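Local coordinates for TnpArep for protein (PDB 4ER8) that binds the hairpins of repetitive extragenic palindromes and cleaves and recombines the interspersed mosaic elements that contain them, acting as a single-strand DNA endonuclease of the HUH tyrosine transposase type, at a contact of chain A with DNA and the nickel (II) ion site. Sequence-based numbering; all coordinates share one arbitrary frame.

Sites 1 and 2 are two halves of one DNA-reading surface: their C-alpha centres lie about 10 Å apart and Tyr4 belongs to both, its ring standing between the unpaired 5' nucleotides and the foot of the hairpin stem. The N-terminal loop runs from site 1 into site 2, where it meets strand 99-102. Site 3, the nickel centre, lies about 20 Å from site 1 and about 17 Å from site 2, measured between C-alpha centres, and shares no residue with either. The residues that read the guide end and the hairpin are thus distinct from those that hold the metal, in a protein that is a monomer.

Site 1: a contact of chain A with DNA. Residues 1-4, 97. With nucleotides of chain B.
The extended backbone of Met1 and Ser2 turns at Glu3, where psi falls to -3°, and so brings successive amides up to the DNA. This is the N-terminal loop of a REP-associated tyrosine transposase of the HUH nuclease family, threaded between the unpaired nucleotides and the hairpin stem. Glu3 N gives a 2.7 Å hydrogen bond to the phosphate oxygen OP1 of DA3, and Tyr4 N adds a weak one to the same oxygen. Ser2 reads the Hoogsteen edge of unpaired DA6 with its main chain: its N donates to N7 at 3.3 Å, while the adenine amino group N6 returns a weak bond to Ser2 O. Alongside, Met1 CB lies 3.3 Å from DA6 C8. The Tyr4 ring, with CG in the crowded position between backbone N and carbonyl carbon (chi1 55°), turns its CD2-CE2 edge to the sugar of DA3, CD2 lying 3.8 Å from C4'. Its hydroxyl OH sits 3.0 Å above the guanidinium plane of Arg97, toward the rim. An alanine here would probably loosen both the DA3 sugar and the Arg97 side chain, since the ring edge and hydroxyl beside them would be gone. Arg97, bent at chi3 (63°), points NH1 at N7 of base-paired DG32 in the major groove, a weak bond of 3.0 Å. Its NH2 reaches a water that also meets Tyr4 O and the DG32 phosphate oxygen OP2.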
# COMPACT_ATOMS: atom_id res chain seq x y z
N MET A 1 21.12 -11.74 2.74
CA MET A 1 20.07 -12.68 2.23
C MET A 1 18.79 -12.77 3.15
O MET A 1 18.94 -12.78 4.41
CB MET A 1 20.70 -14.07 1.96
CG MET A 1 20.78 -15.07 3.16
SD MET A 1 20.98 -16.84 2.68
CE MET A 1 19.32 -17.53 3.00
N SER A 2 17.56 -12.80 2.55
CA SER A 2 16.28 -12.83 3.33
C SER A 2 15.84 -14.24 3.74
O SER A 2 16.39 -15.21 3.23
CB SER A 2 15.15 -12.18 2.56
OG SER A 2 14.70 -13.04 1.56
N GLU A 3 14.87 -14.34 4.66
CA GLU A 3 14.52 -15.65 5.23
C GLU A 3 13.03 -15.80 5.39
O GLU A 3 12.55 -16.84 5.87
CB GLU A 3 15.12 -15.88 6.65
CG GLU A 3 16.55 -15.38 6.96
CD GLU A 3 17.62 -16.44 6.71
OE1 GLU A 3 17.42 -17.60 7.15
OE2 GLU A 3 18.67 -16.13 6.08
N TYR A 4 12.27 -14.77 5.07
CA TYR A 4 10.84 -14.88 5.32
C TYR A 4 10.18 -15.88 4.36
O TYR A 4 10.71 -16.17 3.28
CB TYR A 4 10.14 -13.52 5.25
CG TYR A 4 10.36 -12.77 3.96
CD1 TYR A 4 9.70 -13.15 2.80
CD2 TYR A 4 11.24 -11.67 3.88
CE1 TYR A 4 9.89 -12.48 1.63
CE2 TYR A 4 11.42 -11.00 2.72
CZ TYR A 4 10.76 -11.41 1.60
OH TYR A 4 10.91 -10.77 0.39
N ARG A 97 11.00 -7.38 -4.34
CA ARG A 97 9.87 -7.93 -3.62
C ARG A 97 9.15 -6.85 -2.80
O ARG A 97 8.95 -5.74 -3.31
CB ARG A 97 10.33 -9.14 -2.82
CG ARG A 97 11.27 -10.03 -3.64
CD ARG A 97 11.79 -11.20 -2.83
NE ARG A 97 10.71 -12.09 -2.41
CZ ARG A 97 10.85 -13.20 -1.69
NH1 ARG A 97 12.06 -13.59 -1.33
NH2 ARG A 97 9.80 -13.93 -1.37
P DA B 3 13.72 -11.54 7.18
OP1 DA B 3 14.02 -12.13 5.87
OP2 DA B 3 14.55 -12.06 8.27
O5' DA B 3 13.70 -9.95 7.31
C5' DA B 3 12.93 -9.13 6.45
C4' DA B 3 13.64 -9.03 5.09
O4' DA B 3 12.83 -8.25 4.18
C3' DA B 3 15.01 -8.42 5.06
O3' DA B 3 15.65 -8.97 3.98
C2' DA B 3 14.69 -6.95 4.77
C1' DA B 3 13.53 -7.11 3.78
N9 DA B 3 12.47 -6.09 3.72
C8 DA B 3 11.94 -5.35 4.73
N7 DA B 3 10.98 -4.55 4.34
C5 DA B 3 10.88 -4.77 2.98
C6 DA B 3 10.05 -4.22 1.97
N6 DA B 3 9.09 -3.28 2.16
N1 DA B 3 10.23 -4.72 0.73
C2 DA B 3 11.16 -5.64 0.53
N3 DA B 3 12.00 -6.20 1.39
C4 DA B 3 11.79 -5.73 2.60
P DG B 4 17.26 -8.77 3.71
OP1 DG B 4 17.66 -9.94 2.89
OP2 DG B 4 17.92 -8.41 4.98
O5' DG B 4 17.40 -7.54 2.72
C5' DG B 4 16.75 -7.50 1.47
C4' DG B 4 16.69 -6.06 1.02
O4' DG B 4 15.92 -5.35 2.04
C3' DG B 4 18.02 -5.30 0.93
O3' DG B 4 17.89 -4.31 -0.04
C2' DG B 4 18.14 -4.63 2.30
C1' DG B 4 16.69 -4.22 2.50
N9 DG B 4 16.27 -3.93 3.88
C8 DG B 4 16.88 -4.31 5.05
N7 DG B 4 16.27 -3.94 6.14
C5 DG B 4 15.15 -3.27 5.66
C6 DG B 4 14.07 -2.65 6.37
O6 DG B 4 13.93 -2.57 7.62
N1 DG B 4 13.09 -2.08 5.53
C2 DG B 4 13.15 -2.15 4.18
N2 DG B 4 12.16 -1.54 3.53
N3 DG B 4 14.15 -2.73 3.49
C4 DG B 4 15.12 -3.27 4.29
P DA B 6 18.95 -10.14 -3.32
OP1 DA B 6 17.79 -10.50 -4.18
OP2 DA B 6 18.79 -9.82 -1.86
O5' DA B 6 20.07 -11.30 -3.53
C5' DA B 6 21.35 -11.24 -2.83
C4' DA B 6 22.08 -12.57 -2.89
O4' DA B 6 21.61 -13.53 -1.91
C3' DA B 6 21.88 -13.31 -4.20
O3' DA B 6 22.96 -14.19 -4.33
C2' DA B 6 20.58 -14.08 -3.99
C1' DA B 6 20.84 -14.55 -2.57
N9 DA B 6 19.63 -14.76 -1.79
C8 DA B 6 19.07 -13.86 -0.94
N7 DA B 6 18.00 -14.31 -0.33
C5 DA B 6 17.85 -15.59 -0.83
C6 DA B 6 16.88 -16.58 -0.56
N6 DA B 6 15.87 -16.37 0.30
N1 DA B 6 16.99 -17.78 -1.21
C2 DA B 6 18.03 -17.91 -2.06
N3 DA B 6 19.00 -17.02 -2.41
C4 DA B 6 18.85 -15.88 -1.74
P DG B 32 7.87 -18.98 -0.75
OP1 DG B 32 6.71 -19.93 -0.60
OP2 DG B 32 8.08 -17.88 0.21
O5' DG B 32 9.20 -19.85 -0.86
C5' DG B 32 9.27 -20.86 -1.83
C4' DG B 32 10.69 -21.39 -1.95
O4' DG B 32 11.61 -20.39 -2.40
C3' DG B 32 11.33 -21.93 -0.69
O3' DG B 32 12.13 -23.11 -1.10
C2' DG B 32 12.08 -20.72 -0.12
C1' DG B 32 12.60 -20.13 -1.43
N9 DG B 32 12.95 -18.68 -1.53
C8 DG B 32 12.48 -17.58 -0.84
N7 DG B 32 13.03 -16.44 -1.22
C5 DG B 32 13.92 -16.80 -2.21
C6 DG B 32 14.81 -16.01 -2.98
O6 DG B 32 15.01 -14.78 -2.95
N1 DG B 32 15.53 -16.78 -3.88
C2 DG B 32 15.43 -18.15 -4.00
N2 DG B 32 16.22 -18.70 -4.92
N3 DG B 32 14.59 -18.92 -3.28
C4 DG B 32 13.88 -18.17 -2.41
O HOH W 1 9.98 -16.21 0.87

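Site 2: a contact of chain A with DNA. Residues 4-7, 99-102. With nucleotides of chain B.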
# COMPACT_ATOMS: atom_id res chain seq x y z
N TYR A 4 12.27 -14.77 5.07
CA TYR A 4 10.84 -14.88 5.32
C TYR A 4 10.18 -15.88 4.36
O TYR A 4 10.71 -16.17 3.28
CB TYR A 4 10.14 -13.52 5.25
CG TYR A 4 10.36 -12.77 3.96
CD1 TYR A 4 9.70 -13.15 2.80
CD2 TYR A 4 11.24 -11.67 3.88
CE1 TYR A 4 9.89 -12.48 1.63
CE2 TYR A 4 11.42 -11.00 2.72
CZ TYR A 4 10.76 -11.41 1.60
OH TYR A 4 10.91 -10.77 0.39
N ARG A 5 9.03 -16.40 4.78
CA ARG A 5 8.25 -17.26 3.94
C ARG A 5 6.87 -16.65 3.73
O ARG A 5 6.20 -16.31 4.70
CB ARG A 5 8.15 -18.63 4.58
CG ARG A 5 7.01 -19.46 4.03
CD ARG A 5 6.76 -20.69 4.90
NE ARG A 5 5.90 -21.55 4.15
CZ ARG A 5 5.17 -22.53 4.65
NH1 ARG A 5 5.17 -22.81 5.96
NH2 ARG A 5 4.39 -23.22 3.82
N ARG A 6 6.43 -16.53 2.47
CA ARG A 6 5.15 -15.91 2.21
C ARG A 6 4.07 -16.66 2.96
O ARG A 6 4.06 -17.89 3.05
CB ARG A 6 4.87 -15.83 0.73
CG ARG A 6 5.80 -14.88 -0.05
CD ARG A 6 6.01 -13.54 0.64
NE ARG A 6 6.48 -12.49 -0.27
CZ ARG A 6 6.88 -11.27 0.10
NH1 ARG A 6 6.93 -10.92 1.37
NH2 ARG A 6 7.25 -10.38 -0.81
N TYR A 7 3.16 -15.93 3.57
CA TYR A 7 2.14 -16.59 4.32
C TYR A 7 0.91 -16.66 3.39
O TYR A 7 0.20 -15.68 3.18
CB TYR A 7 1.95 -15.77 5.59
CG TYR A 7 1.00 -16.19 6.68
CD1 TYR A 7 -0.34 -16.49 6.40
CD2 TYR A 7 1.41 -16.10 8.02
CE1 TYR A 7 -1.25 -16.77 7.45
CE2 TYR A 7 0.53 -16.37 9.07
CZ TYR A 7 -0.80 -16.70 8.79
OH TYR A 7 -1.68 -16.96 9.84
N TRP A 99 7.12 -6.19 1.56
CA TRP A 99 6.79 -6.66 2.87
C TRP A 99 5.35 -7.13 2.91
O TRP A 99 4.48 -6.44 2.40
CB TRP A 99 7.03 -5.55 3.89
CG TRP A 99 6.50 -5.85 5.28
CD1 TRP A 99 5.27 -5.49 5.80
CD2 TRP A 99 7.18 -6.55 6.31
NE1 TRP A 99 5.15 -5.93 7.09
CE2 TRP A 99 6.30 -6.61 7.43
CE3 TRP A 99 8.45 -7.14 6.41
CZ2 TRP A 99 6.66 -7.23 8.63
CZ3 TRP A 99 8.79 -7.79 7.60
CH2 TRP A 99 7.90 -7.83 8.70
N GLU A 100 5.11 -8.29 3.52
CA GLU A 100 3.77 -8.90 3.60
C GLU A 100 3.46 -9.30 5.02
O GLU A 100 4.29 -9.96 5.70
CB GLU A 100 3.68 -10.17 2.77
CG GLU A 100 2.43 -11.10 3.11
CD GLU A 100 2.75 -12.18 4.16
OE1 GLU A 100 2.13 -12.23 5.25
OE2 GLU A 100 3.67 -12.97 3.89
N HIS A 101 2.26 -8.96 5.46
CA HIS A 101 1.82 -9.42 6.76
C HIS A 101 0.35 -9.77 6.76
O HIS A 101 -0.52 -8.95 6.37
CB HIS A 101 2.15 -8.40 7.86
CG HIS A 101 1.39 -8.63 9.13
ND1 HIS A 101 1.81 -9.54 10.09
CD2 HIS A 101 0.23 -8.10 9.59
CE1 HIS A 101 0.94 -9.55 11.08
NE2 HIS A 101 -0.02 -8.67 10.81
N ALA A 102 0.08 -10.99 7.20
CA ALA A 102 -1.26 -11.54 7.21
C ALA A 102 -2.07 -11.01 8.39
O ALA A 102 -1.64 -11.17 9.57
CB ALA A 102 -1.16 -13.01 7.31
O5' DG B 1 5.61 -15.33 14.61
C5' DG B 1 6.85 -16.07 14.42
C4' DG B 1 7.36 -16.10 12.99
O4' DG B 1 6.24 -16.38 12.04
C3' DG B 1 7.94 -14.77 12.52
O3' DG B 1 9.22 -14.56 13.03
C2' DG B 1 7.90 -15.03 11.01
C1' DG B 1 6.56 -15.75 10.82
N9 DG B 1 5.41 -14.90 10.62
C8 DG B 1 4.55 -14.50 11.62
N7 DG B 1 3.58 -13.72 11.16
C5 DG B 1 3.78 -13.63 9.78
C6 DG B 1 3.03 -12.97 8.79
O6 DG B 1 2.00 -12.29 8.98
N1 DG B 1 3.56 -13.11 7.49
C2 DG B 1 4.70 -13.85 7.25
N2 DG B 1 5.10 -13.88 5.98
N3 DG B 1 5.43 -14.49 8.19
C4 DG B 1 4.92 -14.35 9.43
P DT B 2 10.04 -13.17 12.84
OP1 DT B 2 11.40 -13.33 13.44
OP2 DT B 2 9.22 -12.02 13.26
O5' DT B 2 10.28 -13.09 11.27
C5' DT B 2 11.34 -13.74 10.62
C4' DT B 2 11.22 -13.30 9.17
O4' DT B 2 9.79 -13.23 8.87
C3' DT B 2 11.79 -11.91 8.86
O3' DT B 2 12.23 -11.93 7.56
C2' DT B 2 10.53 -11.06 8.86
C1' DT B 2 9.48 -12.00 8.28
N1 DT B 2 8.07 -11.55 8.54
C2 DT B 2 7.23 -11.26 7.48
O2 DT B 2 7.53 -11.36 6.31
N3 DT B 2 5.97 -10.84 7.80
C4 DT B 2 5.44 -10.63 9.05
O4 DT B 2 4.28 -10.21 9.23
C5 DT B 2 6.35 -10.94 10.14
C7 DT B 2 5.87 -10.78 11.58
C6 DT B 2 7.60 -11.38 9.83
P DC B 31 6.98 -13.00 -3.66
OP1 DC B 31 5.74 -13.09 -2.89
OP2 DC B 31 8.08 -12.14 -3.25
O5' DC B 31 7.53 -14.48 -3.82
C5' DC B 31 6.69 -15.62 -4.14
C4' DC B 31 7.50 -16.92 -4.00
O4' DC B 31 8.54 -16.84 -5.00
C3' DC B 31 8.22 -17.12 -2.64
O3' DC B 31 7.69 -18.28 -2.17
C2' DC B 31 9.68 -17.35 -2.98
C1' DC B 31 9.70 -17.43 -4.50
N1 DC B 31 10.76 -16.59 -5.04
C2 DC B 31 11.82 -17.17 -5.72
O2 DC B 31 11.77 -18.40 -5.81
N3 DC B 31 12.79 -16.35 -6.21
C4 DC B 31 12.75 -15.01 -6.06
N4 DC B 31 13.72 -14.18 -6.57
C5 DC B 31 11.67 -14.42 -5.35
C6 DC B 31 10.71 -15.23 -4.87
P DG B 32 7.87 -18.98 -0.75
OP1 DG B 32 6.71 -19.93 -0.60
OP2 DG B 32 8.08 -17.88 0.21
O5' DG B 32 9.20 -19.85 -0.86
C5' DG B 32 9.27 -20.86 -1.83
C4' DG B 32 10.69 -21.39 -1.95
O4' DG B 32 11.61 -20.39 -2.40
C3' DG B 32 11.33 -21.93 -0.69
O3' DG B 32 12.13 -23.11 -1.10
C2' DG B 32 12.08 -20.72 -0.12
C1' DG B 32 12.60 -20.13 -1.43
N9 DG B 32 12.95 -18.68 -1.53
C8 DG B 32 12.48 -17.58 -0.84
N7 DG B 32 13.03 -16.44 -1.22
C5 DG B 32 13.92 -16.80 -2.21
C6 DG B 32 14.81 -16.01 -2.98
O6 DG B 32 15.01 -14.78 -2.95
N1 DG B 32 15.53 -16.78 -3.88
C2 DG B 32 15.43 -18.15 -4.00
N2 DG B 32 16.22 -18.70 -4.92
N3 DG B 32 14.59 -18.92 -3.28
C4 DG B 32 13.88 -18.17 -2.41
O HOH W 2 9.98 -16.21 0.87
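Strand 99-102 lies beside the loop of Tyr4 to Tyr7 and presents its side chains and main chain to the unpaired 5' bases DG1 and DT2. Glu100, with CG anti to the backbone N and the chain bent at chi2 (-92°), lays its carboxylate along the Watson-Crick edge of DG1: OE1 takes N1-H at 2.8 Å and OE2 takes the amino N2 at 2.7 Å. Both donors approach above the carboxylate plane. Tyr7 N also donates to OE2, from farther off that plane, and holds the carboxylate in place. Ala102 N donates to O6 of DG1, 2.9 Å away, and N2 gives a further bond to Arg5 O from above the carbonyl plane, while Tyr7 brings CB and CD2 against the base. DT2 N3 gives a 2.8 Å bond to Glu100 O, nearly along the C=O axis, while His101 ND1 meets O4 at 2.7 Å in its own ring plane. Across one face of DT2 the six-membered ring of Trp99 stacks, tilted by 21°. On the stem side Arg6 grips the DC31 phosphate side-on, with NE salt-bridged to OP1 at 2.8 Å and NH2 bonded to OP2; Arg6 N donates to OP2 of DG32. The site joins the N-terminal loop to strand 99-102, just ahead of helix 106-122.

Site 3: the nickel (II) ion site. Residues 17, 56, 58-59, 61, 115, 119, 123, 161. With NI (nickel (II) ion), chain C.
Three imidazoles surround the nickel: the His59 ring has Leu56 CD1 3.7 Å above one face, toward the rim, and Glu58 OE1, His61 CE1 and His123 CD2 at its edge. Around the His61 ring edge lie Thr17 OG1 and Glu161 OE1; Asn119 OD1 and Glu161 CD border that of His123. His59 and His61, neighbours but one on strand 59-65, form the HUH motif, the signature of this nuclease family. Each histidine binds the nickel through NE2, that of His61 at 2.0 Å from NI. Asn119, from helix 106-122, adds its amide oxygen OD1, 2.2 Å from the nickel, and Glu161 chelates with both carboxylate oxygens, whose narrow bite probably contributes to the distortion of the six-coordinate shell. A second shell fixes the rings: His61 ND1 donates to Thr17 OG1 at 2.7 Å, and His59 ND1 to the syn lone pair of Glu58 OE1 at 2.7 Å, both nearly in the ring plane. The Glu58 carboxylate may make His59 a stronger donor to the metal. Glu161 OE2 also takes Tyr115 OH on its anti lone pair at 2.9 Å and Asn119 ND2 nearly along the C-O axis. The metal would be expected to polarise the scissile phosphate; nickel here may have come from purification or crystallisation.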
# COMPACT_ATOMS: atom_id res chain seq x y z
N THR A 17 3.90 -3.36 1.95
CA THR A 17 4.68 -2.12 1.91
C THR A 17 5.57 -2.34 0.71
O THR A 17 6.31 -3.36 0.63
CB THR A 17 5.56 -1.93 3.18
OG1 THR A 17 4.74 -1.63 4.32
CG2 THR A 17 6.51 -0.75 3.00
N LEU A 56 2.83 7.22 -1.23
CA LEU A 56 3.65 8.32 -0.83
C LEU A 56 4.49 8.63 -2.05
O LEU A 56 4.37 7.91 -3.06
CB LEU A 56 4.42 7.99 0.45
CG LEU A 56 3.31 8.01 1.52
CD1 LEU A 56 2.95 6.61 2.01
CD2 LEU A 56 3.61 8.94 2.68
N GLU A 58 7.52 8.18 -2.56
CA GLU A 58 8.51 7.11 -2.81
C GLU A 58 8.25 5.71 -2.25
O GLU A 58 9.16 4.89 -2.25
CB GLU A 58 9.91 7.56 -2.37
CG GLU A 58 9.93 8.28 -1.01
CD GLU A 58 9.27 7.49 0.08
OE1 GLU A 58 8.16 7.87 0.52
OE2 GLU A 58 9.85 6.49 0.52
N HIS A 59 7.03 5.41 -1.79
CA HIS A 59 6.67 4.07 -1.31
C HIS A 59 5.18 4.06 -1.04
O HIS A 59 4.54 5.11 -1.07
CB HIS A 59 7.45 3.69 -0.03
CG HIS A 59 6.93 4.31 1.24
ND1 HIS A 59 7.04 5.65 1.52
CD2 HIS A 59 6.38 3.74 2.34
CE1 HIS A 59 6.56 5.88 2.74
NE2 HIS A 59 6.13 4.74 3.25
N HIS A 61 1.89 1.73 1.15
CA HIS A 61 1.44 0.68 2.03
C HIS A 61 0.02 0.37 1.66
O HIS A 61 -0.73 1.29 1.32
CB HIS A 61 1.40 1.18 3.45
CG HIS A 61 2.70 1.70 3.94
ND1 HIS A 61 3.72 0.88 4.38
CD2 HIS A 61 3.15 2.97 4.11
CE1 HIS A 61 4.75 1.61 4.76
NE2 HIS A 61 4.42 2.88 4.62
N TYR A 115 -2.83 2.88 10.43
CA TYR A 115 -1.44 3.06 10.12
C TYR A 115 -1.32 3.56 8.70
O TYR A 115 -0.46 4.41 8.39
CB TYR A 115 -0.70 1.74 10.21
CG TYR A 115 0.78 1.95 10.05
CD1 TYR A 115 1.62 2.07 11.16
CD2 TYR A 115 1.35 2.06 8.78
CE1 TYR A 115 2.99 2.24 11.02
CE2 TYR A 115 2.75 2.23 8.63
CZ TYR A 115 3.55 2.32 9.75
OH TYR A 115 4.90 2.55 9.59
N ASN A 119 -0.02 7.46 7.82
CA ASN A 119 1.34 7.42 7.35
C ASN A 119 1.85 8.77 6.80
O ASN A 119 2.95 9.22 7.16
CB ASN A 119 1.49 6.31 6.33
CG ASN A 119 2.78 5.66 6.42
OD1 ASN A 119 3.43 5.38 5.41
ND2 ASN A 119 3.22 5.40 7.65
N HIS A 123 5.36 10.47 8.07
CA HIS A 123 6.50 10.66 7.21
C HIS A 123 6.87 12.15 7.04
O HIS A 123 7.89 12.49 6.41
CB HIS A 123 6.29 9.98 5.87
CG HIS A 123 6.43 8.49 5.91
ND1 HIS A 123 7.60 7.85 6.27
CD2 HIS A 123 5.55 7.50 5.59
CE1 HIS A 123 7.44 6.54 6.18
NE2 HIS A 123 6.20 6.30 5.77
N GLU A 161 8.75 -0.46 6.43
CA GLU A 161 9.39 0.84 6.08
C GLU A 161 10.91 0.73 5.82
O GLU A 161 11.63 -0.10 6.43
CB GLU A 161 9.13 1.93 7.12
CG GLU A 161 7.66 2.16 7.53
CD GLU A 161 6.88 3.05 6.59
OE1 GLU A 161 7.33 3.34 5.45
OE2 GLU A 161 5.78 3.49 6.98
NI NI C . 5.40 4.53 5.19